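Local coordinates for protein nucleoporin NUP82 (Chaetomium thermophilum, PDB 5CWW) that probably serves as a structural component of the nuclear pore complex, here represented by its N-terminal beta-propeller domain, at residues 223-235 with 449-461. Residues are numbered along the deposited sequence; the frame is centred on the assembly and turned at random.
Sequences KLADATYLDQDFG and QWLPPRSKNKRLF
Leu451 packs against Leu224, Ala227 and Phe234 where two inter-strand loops of the NUP82 beta-propeller meet, one following helix 221-225, the other joining strands 437-441 and 469-476. This is the tight part: Leu451 CD1 lies 3.7 Å from Ala227 CB and 4.1 Å from both Leu224 CD1 and Phe234 CZ. With CG anti to the carbonyl carbon (chi1 -70°), Leu451 directs CD1 into this cluster, while CD2 lies by the carbonyl oxygens of Ala227 and Thr228; its own carbonyl bonds to Gln329 of helix 321-338. Beside it Leu230 N, from the second residue of the type I turn Tyr229 to Gln232, donates across to Pro452 O at 3.0 Å. Gln232 OE1 accepts from the backbone N of both Thr228 and Tyr229, tying the end of the turn back to its start.

Toward solvent the contact passes to the Tyr229 ring and the extended Arg454 chain. The ring lies between Arg454 CG, which makes a CH-pi contact 4.0 Å from the centroid, and Thr228 CG2 over the opposite face; Pro452 O sits at its edge. A serine in place of Tyr229 would probably open a gap beneath Arg454 and leave its aliphatic chain freer to move. Asp231, on the exposed side, pairs with Arg454: the carboxylate and guanidinium planes are 16° apart, yet the salt bridge's hydrogen bond is weak, Arg454 NE approaching Asp231 OD1 to 2.6 Å with a bent 121° at the hydrogen.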
ATOM      1  N   LYS B 223       1.232   4.056  14.985  0.50 48.37           N
ATOM      2  CA  LYS B 223       1.233   3.556  16.355  0.50 53.82           C
ATOM      3  C   LYS B 223       1.939   2.207  16.404  0.50 46.30           C
ATOM      4  O   LYS B 223       2.787   1.965  17.263  0.50 50.19           O
ATOM      5  CB  LYS B 223      -0.194   3.417  16.897  0.50 49.45           C
ATOM      6  CG  LYS B 223      -1.012   4.703  16.907  0.50 53.67           C
ATOM      7  CD  LYS B 223      -2.324   4.503  17.662  0.50 53.79           C
ATOM      8  CE  LYS B 223      -3.198   5.753  17.651  0.50 55.57           C
ATOM      9  NZ  LYS B 223      -3.956   5.915  16.376  0.50 54.50           N
ATOM     10  N   LEU B 224       1.580   1.337  15.466  1.00 47.15           N
ATOM     11  CA  LEU B 224       2.122  -0.015  15.403  1.00 44.84           C
ATOM     12  C   LEU B 224       3.640  -0.042  15.232  1.00 44.96           C
ATOM     13  O   LEU B 224       4.319  -0.884  15.822  1.00 45.85           O
ATOM     14  CB  LEU B 224       1.461  -0.775  14.251  1.00 43.40           C
ATOM     15  CG  LEU B 224       1.901  -2.219  14.012  1.00 43.39           C
ATOM     16  CD1 LEU B 224       1.612  -3.085  15.222  1.00 42.26           C
ATOM     17  CD2 LEU B 224       1.202  -2.766  12.781  1.00 42.98           C
ATOM     18  N   ALA B 225       4.166   0.888  14.442  1.00 43.64           N
ATOM     19  CA  ALA B 225       5.597   0.914  14.138  1.00 43.63           C
ATOM     20  C   ALA B 225       6.438   1.091  15.397  1.00 46.27           C
ATOM     21  O   ALA B 225       7.549   0.567  15.488  1.00 45.90           O
ATOM     22  CB  ALA B 225       5.905   2.028  13.143  1.00 44.35           C
ATOM     23  N   ASP B 226       5.899   1.816  16.369  1.00 48.53           N
ATOM     24  CA  ASP B 226       6.652   2.189  17.563  1.00 50.85           C
ATOM     25  C   ASP B 226       6.217   1.393  18.791  1.00 52.49           C
ATOM     26  O   ASP B 226       6.704   1.627  19.894  1.00 53.62           O
ATOM     27  CB  ASP B 226       6.498   3.687  17.825  1.00 53.20           C
ATOM     28  CG  ASP B 226       6.943   4.528  16.645  1.00 54.89           C
ATOM     29  OD1 ASP B 226       8.011   4.229  16.070  1.00 54.44           O
ATOM     30  OD2 ASP B 226       6.220   5.481  16.285  1.00 57.07           O
ATOM     31  N   ALA B 227       5.302   0.452  18.587  1.00 48.98           N
ATOM     32  CA  ALA B 227       4.748  -0.341  19.677  1.00 50.53           C
ATOM     33  C   ALA B 227       5.716  -1.435  20.113  1.00 51.74           C
ATOM     34  O   ALA B 227       6.578  -1.855  19.342  1.00 50.97           O
ATOM     35  CB  ALA B 227       3.425  -0.948  19.261  1.00 48.99           C
ATOM     36  N   THR B 228       5.551  -1.899  21.349  1.00 54.90           N
ATOM     37  CA  THR B 228       6.436  -2.899  21.934  1.00 57.80           C
ATOM     38  C   THR B 228       5.745  -4.253  22.083  1.00 57.19           C
ATOM     39  O   THR B 228       6.373  -5.293  21.890  1.00 58.60           O
ATOM     40  CB  THR B 228       6.950  -2.445  23.317  1.00 61.62           C
ATOM     41  OG1 THR B 228       7.633  -1.192  23.189  1.00 62.55           O
ATOM     42  CG2 THR B 228       7.901  -3.475  23.915  1.00 63.78           C
ATOM     43  N   TYR B 229       4.456  -4.238  22.416  1.00 57.57           N
ATOM     44  CA  TYR B 229       3.717  -5.470  22.686  1.00 59.19           C
ATOM     45  C   TYR B 229       2.492  -5.596  21.786  1.00 57.41           C
ATOM     46  O   TYR B 229       1.927  -4.592  21.352  1.00 54.95           O
ATOM     47  CB  TYR B 229       3.302  -5.521  24.157  1.00 65.09           C
ATOM     48  CG  TYR B 229       4.471  -5.422  25.113  1.00 72.26           C
ATOM     49  CD1 TYR B 229       5.315  -6.504  25.324  1.00 76.99           C
ATOM     50  CD2 TYR B 229       4.730  -4.245  25.803  1.00 75.29           C
ATOM     51  CE1 TYR B 229       6.385  -6.417  26.196  1.00 80.84           C
ATOM     52  CE2 TYR B 229       5.797  -4.149  26.677  1.00 79.03           C
ATOM     53  CZ  TYR B 229       6.620  -5.237  26.869  1.00 82.18           C
ATOM     54  OH  TYR B 229       7.684  -5.146  27.737  1.00 85.53           O
ATOM     55  N   LEU B 230       2.082  -6.834  21.518  1.00 58.70           N
ATOM     56  CA  LEU B 230       1.018  -7.114  20.552  1.00 59.95           C
ATOM     57  C   LEU B 230      -0.373  -6.664  21.006  1.00 61.82           C
ATOM     58  O   LEU B 230      -1.303  -6.622  20.197  1.00 62.44           O
ATOM     59  CB  LEU B 230       0.978  -8.617  20.224  1.00 63.91           C
ATOM     60  CG  LEU B 230       0.828  -9.632  21.367  1.00 67.28           C
ATOM     61  CD1 LEU B 230      -0.574  -9.664  21.965  1.00 69.37           C
ATOM     62  CD2 LEU B 230       1.180 -11.020  20.868  1.00 67.21           C
ATOM     63  N   ASP B 231      -0.520  -6.339  22.288  1.00 67.15           N
ATOM     64  CA  ASP B 231      -1.828  -5.982  22.836  1.00 67.60           C
ATOM     65  C   ASP B 231      -1.983  -4.478  23.056  1.00 66.97           C
ATOM     66  O   ASP B 231      -2.989  -4.029  23.603  1.00 69.42           O
ATOM     67  CB  ASP B 231      -2.081  -6.729  24.151  1.00 72.61           C
ATOM     68  CG  ASP B 231      -0.978  -6.518  25.169  1.00 76.10           C
ATOM     69  OD1 ASP B 231      -0.265  -5.498  25.087  1.00 76.01           O
ATOM     70  OD2 ASP B 231      -0.828  -7.379  26.062  1.00 77.74           O
ATOM     71  N   GLN B 232      -0.990  -3.703  22.632  1.00 62.99           N
ATOM     72  CA  GLN B 232      -1.092  -2.252  22.704  1.00 62.01           C
ATOM     73  C   GLN B 232      -2.143  -1.764  21.716  1.00 60.58           C
ATOM     74  O   GLN B 232      -2.617  -2.525  20.870  1.00 59.09           O
ATOM     75  CB  GLN B 232       0.257  -1.590  22.419  1.00 61.66           C
ATOM     76  CG  GLN B 232       1.305  -1.835  23.495  1.00 64.13           C
ATOM     77  CD  GLN B 232       2.596  -1.081  23.238  1.00 66.37           C
ATOM     78  OE1 GLN B 232       3.669  -1.676  23.160  1.00 66.74           O
ATOM     79  NE2 GLN B 232       2.496   0.238  23.109  1.00 68.43           N
ATOM     80  N   ASP B 233      -2.506  -0.493  21.829  1.00 61.58           N
ATOM     81  CA  ASP B 233      -3.564   0.075  21.006  1.00 64.23           C
ATOM     82  C   ASP B 233      -3.050   0.453  19.619  1.00 61.26           C
ATOM     83  O   ASP B 233      -2.148   1.281  19.487  1.00 61.96           O
ATOM     84  CB  ASP B 233      -4.168   1.297  21.700  1.00 68.50           C
ATOM     85  CG  ASP B 233      -4.942   2.182  20.751  1.00 70.97           C
ATOM     86  OD1 ASP B 233      -5.966   1.716  20.204  1.00 72.16           O
ATOM     87  OD2 ASP B 233      -4.528   3.345  20.558  1.00 72.76           O
ATOM     88  N   PHE B 234      -3.632  -0.162  18.592  1.00 56.96           N
ATOM     89  CA  PHE B 234      -3.278   0.131  17.205  1.00 53.54           C
ATOM     90  C   PHE B 234      -4.477   0.675  16.442  1.00 53.24           C
ATOM     91  O   PHE B 234      -4.401   0.900  15.233  1.00 54.85           O
ATOM     92  CB  PHE B 234      -2.752  -1.123  16.506  1.00 50.29           C
ATOM     93  CG  PHE B 234      -1.740  -1.881  17.308  1.00 49.23           C
ATOM     94  CD1 PHE B 234      -0.588  -1.258  17.759  1.00 50.44           C
ATOM     95  CD2 PHE B 234      -1.940  -3.214  17.613  1.00 48.68           C
ATOM     96  CE1 PHE B 234       0.344  -1.954  18.499  1.00 52.08           C
ATOM     97  CE2 PHE B 234      -1.010  -3.917  18.354  1.00 50.16           C
ATOM     98  CZ  PHE B 234       0.134  -3.286  18.797  1.00 51.67           C
ATOM     99  N   GLY B 235      -5.578   0.886  17.156  1.00 52.15           N
ATOM    100  CA  GLY B 235      -6.828   1.294  16.544  1.00 51.46           C
ATOM    101  C   GLY B 235      -6.873   2.772  16.218  1.00 51.36           C
ATOM    102  O   GLY B 235      -5.888   3.493  16.386  1.00 52.97           O
ATOM    103  N   GLN B 449       4.371 -12.598  11.518  1.00 49.47           N
ATOM    104  CA  GLN B 449       5.043 -12.123  12.720  1.00 50.08           C
ATOM    105  C   GLN B 449       4.161 -11.167  13.516  1.00 48.78           C
ATOM    106  O   GLN B 449       3.413 -10.365  12.951  1.00 48.47           O
ATOM    107  CB  GLN B 449       6.364 -11.435  12.364  1.00 53.85           C
ATOM    108  CG  GLN B 449       7.426 -12.385  11.831  1.00 57.75           C
ATOM    109  CD  GLN B 449       8.813 -11.774  11.811  1.00 62.53           C
ATOM    110  OE1 GLN B 449       9.156 -10.941  12.654  1.00 64.15           O
ATOM    111  NE2 GLN B 449       9.624 -12.190  10.846  1.00 63.86           N
ATOM    112  N   TRP B 450       4.254 -11.287  14.836  1.00 49.52           N
ATOM    113  CA  TRP B 450       3.570 -10.398  15.766  1.00 49.32           C
ATOM    114  C   TRP B 450       4.578  -9.828  16.749  1.00 51.97           C
ATOM    115  O   TRP B 450       5.645 -10.406  16.956  1.00 52.56           O
ATOM    116  CB  TRP B 450       2.471 -11.137  16.532  1.00 50.88           C
ATOM    117  CG  TRP B 450       1.356 -11.665  15.685  1.00 50.21           C
ATOM    118  CD1 TRP B 450       0.134 -11.094  15.498  1.00 50.93           C
ATOM    119  CD2 TRP B 450       1.352 -12.879  14.921  1.00 49.21           C
ATOM    120  NE1 TRP B 450      -0.631 -11.873  14.664  1.00 50.39           N
ATOM    121  CE2 TRP B 450       0.094 -12.975  14.297  1.00 49.35           C
ATOM    122  CE3 TRP B 450       2.291 -13.891  14.706  1.00 47.69           C
ATOM    123  CZ2 TRP B 450      -0.251 -14.041  13.468  1.00 48.08           C
ATOM    124  CZ3 TRP B 450       1.946 -14.952  13.883  1.00 47.78           C
ATOM    125  CH2 TRP B 450       0.685 -15.018  13.275  1.00 47.75           C
ATOM    126  N   LEU B 451       4.241  -8.700  17.363  1.00 51.17           N
ATOM    127  CA  LEU B 451       5.050  -8.179  18.455  1.00 52.63           C
ATOM    128  C   LEU B 451       4.988  -9.150  19.631  1.00 53.79           C
ATOM    129  O   LEU B 451       4.073  -9.963  19.710  1.00 53.55           O
ATOM    130  CB  LEU B 451       4.565  -6.795  18.876  1.00 52.39           C
ATOM    131  CG  LEU B 451       4.827  -5.671  17.873  1.00 51.38           C
ATOM    132  CD1 LEU B 451       3.994  -4.447  18.222  1.00 54.30           C
ATOM    133  CD2 LEU B 451       6.309  -5.322  17.839  1.00 50.71           C
ATOM    134  N   PRO B 452       5.968  -9.076  20.545  1.00 55.89           N
ATOM    135  CA  PRO B 452       5.981  -9.988  21.696  1.00 57.86           C
ATOM    136  C   PRO B 452       4.789  -9.797  22.632  1.00 59.07           C
ATOM    137  O   PRO B 452       4.191  -8.723  22.644  1.00 57.88           O
ATOM    138  CB  PRO B 452       7.281  -9.625  22.422  1.00 58.90           C
ATOM    139  CG  PRO B 452       8.112  -8.921  21.424  1.00 57.46           C
ATOM    140  CD  PRO B 452       7.175  -8.234  20.494  1.00 56.22           C
ATOM    141  N   PRO B 453       4.445 -10.834  23.412  1.00 63.00           N
ATOM    142  CA  PRO B 453       3.475 -10.656  24.496  1.00 65.29           C
ATOM    143  C   PRO B 453       4.127  -9.963  25.688  1.00 69.86           C
ATOM    144  O   PRO B 453       5.353  -9.968  25.792  1.00 70.99           O
ATOM    145  CB  PRO B 453       3.067 -12.087  24.840  1.00 65.39           C
ATOM    146  CG  PRO B 453       4.270 -12.899  24.508  1.00 65.66           C
ATOM    147  CD  PRO B 453       4.903 -12.231  23.313  1.00 63.47           C
ATOM    148  N   ARG B 454       3.324  -9.376  26.568  1.00 75.16           N
ATOM    149  CA  ARG B 454       3.858  -8.699  27.745  1.00 80.96           C
ATOM    150  C   ARG B 454       4.500  -9.691  28.712  1.00 87.71           C
ATOM    151  O   ARG B 454       5.249  -9.300  29.608  1.00 88.09           O
ATOM    152  CB  ARG B 454       2.753  -7.912  28.450  1.00 83.24           C
ATOM    153  CG  ARG B 454       2.202  -6.769  27.614  1.00 83.88           C
ATOM    154  CD  ARG B 454       1.094  -6.027  28.334  1.00 87.02           C
ATOM    155  NE  ARG B 454       0.522  -4.969  27.503  1.00 87.65           N
ATOM    156  CZ  ARG B 454       1.031  -3.747  27.379  1.00 88.46           C
ATOM    157  NH1 ARG B 454       2.137  -3.406  28.028  1.00 90.47           N
ATOM    158  NH2 ARG B 454       0.429  -2.861  26.598  1.00 87.40           N
ATOM    159  N   SER B 455       4.205 -10.974  28.520  1.00 91.20           N
ATOM    160  CA  SER B 455       4.785 -12.034  29.336  1.00 98.12           C
ATOM    161  C   SER B 455       6.305 -12.068  29.197  1.00101.30           C
ATOM    162  O   SER B 455       7.020 -12.374  30.149  1.00103.27           O
ATOM    163  CB  SER B 455       4.195 -13.390  28.940  1.00 98.67           C
ATOM    164  OG  SER B 455       2.779 -13.359  28.955  1.00 97.49           O
ATOM    165  N   LYS B 456       6.788 -11.751  27.999  1.00102.78           N
ATOM    166  CA  LYS B 456       8.218 -11.756  27.716  1.00108.00           C
ATOM    167  C   LYS B 456       8.947 -10.682  28.516  1.00113.33           C
ATOM    168  O   LYS B 456       8.505  -9.534  28.578  1.00110.64           O
ATOM    169  CB  LYS B 456       8.463 -11.546  26.219  1.00107.61           C
ATOM    170  CG  LYS B 456       9.923 -11.320  25.840  1.00110.71           C
ATOM    171  CD  LYS B 456      10.075 -11.089  24.345  1.00111.04           C
ATOM    172  CE  LYS B 456      11.497 -10.693  23.984  1.00113.23           C
ATOM    173  NZ  LYS B 456      11.634 -10.388  22.533  1.00112.31           N
ATOM    174  N   ASN B 457      10.068 -11.067  29.118  1.00119.27           N
ATOM    175  CA  ASN B 457      10.924 -10.131  29.837  1.00126.09           C
ATOM    176  C   ASN B 457      12.111  -9.720  28.976  1.00127.23           C
ATOM    177  O   ASN B 457      12.827 -10.571  28.447  1.00127.21           O
ATOM    178  CB  ASN B 457      11.414 -10.749  31.147  1.00130.06           C
ATOM    179  CG  ASN B 457      10.287 -11.003  32.130  1.00131.23           C
ATOM    180  OD1 ASN B 457       9.135 -11.190  31.736  1.00129.94           O
ATOM    181  ND2 ASN B 457      10.614 -11.010  33.417  1.00133.91           N
ATOM    182  N   LYS B 458      12.312  -8.415  28.835  1.00126.75           N
ATOM    183  CA  LYS B 458      13.380  -7.893  27.989  1.00128.63           C
ATOM    184  C   LYS B 458      14.746  -8.277  28.542  1.00132.96           C
ATOM    185  O   LYS B 458      15.008  -8.128  29.736  1.00135.17           O
ATOM    186  CB  LYS B 458      13.271  -6.372  27.861  1.00127.50           C
ATOM    187  CG  LYS B 458      11.952  -5.893  27.273  1.00125.14           C
ATOM    188  CD  LYS B 458      11.956  -4.388  27.047  1.00124.55           C
ATOM    189  CE  LYS B 458      10.632  -3.908  26.470  1.00122.79           C
ATOM    190  NZ  LYS B 458      10.655  -2.456  26.140  1.00121.68           N
ATOM    191  N   ARG B 459      15.612  -8.769  27.661  1.00134.11           N
ATOM    192  CA  ARG B 459      16.957  -9.183  28.042  1.00138.26           C
ATOM    193  C   ARG B 459      17.979  -8.174  27.534  1.00135.19           C
ATOM    194  O   ARG B 459      17.969  -7.802  26.360  1.00134.50           O
ATOM    195  CB  ARG B 459      17.261 -10.577  27.489  1.00140.42           C
ATOM    196  CG  ARG B 459      16.256 -11.633  27.920  1.00141.28           C
ATOM    197  CD  ARG B 459      16.680 -13.027  27.490  1.00142.76           C
ATOM    198  NE  ARG B 459      15.697 -14.035  27.873  1.00143.35           N
ATOM    199  CZ  ARG B 459      15.849 -15.342  27.687  1.00144.46           C
ATOM    200  NH1 ARG B 459      16.951 -15.815  27.121  1.00145.43           N
ATOM    201  NH2 ARG B 459      14.895 -16.181  28.068  1.00144.61           N
ATOM    202  N   LEU B 460      18.857  -7.734  28.427  1.00138.68           N
ATOM    203  CA  LEU B 460      19.829  -6.696  28.106  1.00134.34           C
ATOM    204  C   LEU B 460      20.886  -7.193  27.126  1.00125.20           C
ATOM    205  O   LEU B 460      21.282  -6.471  26.212  1.00127.76           O
ATOM    206  CB  LEU B 460      20.499  -6.184  29.381  1.00141.86           C
ATOM    207  CG  LEU B 460      19.549  -5.593  30.424  1.00145.05           C
ATOM    208  CD1 LEU B 460      20.297  -5.278  31.702  1.00149.56           C
ATOM    209  CD2 LEU B 460      18.856  -4.344  29.894  1.00144.08           C
ATOM    210  N   PHE B 461      21.337  -8.428  27.321  1.00126.18           N
ATOM    211  CA  PHE B 461      22.375  -9.004  26.475  1.00118.88           C
ATOM    212  C   PHE B 461      21.795  -9.604  25.193  1.00114.56           C
ATOM    213  O   PHE B 461      22.456 -10.387  24.513  1.00116.61           O
ATOM    214  CB  PHE B 461      23.153 -10.073  27.249  1.00120.59           C
ATOM    215  CG  PHE B 461      23.843  -9.555  28.487  1.00125.32           C
ATOM    216  CD1 PHE B 461      24.193  -8.218  28.601  1.00126.46           C
ATOM    217  CD2 PHE B 461      24.144 -10.411  29.534  1.00129.09           C
ATOM    218  CE1 PHE B 461      24.827  -7.748  29.736  1.00129.34           C
ATOM    219  CE2 PHE B 461      24.778  -9.945  30.671  1.00132.13           C
ATOM    220  CZ  PHE B 461      25.120  -8.613  30.772  1.00131.81           C
TER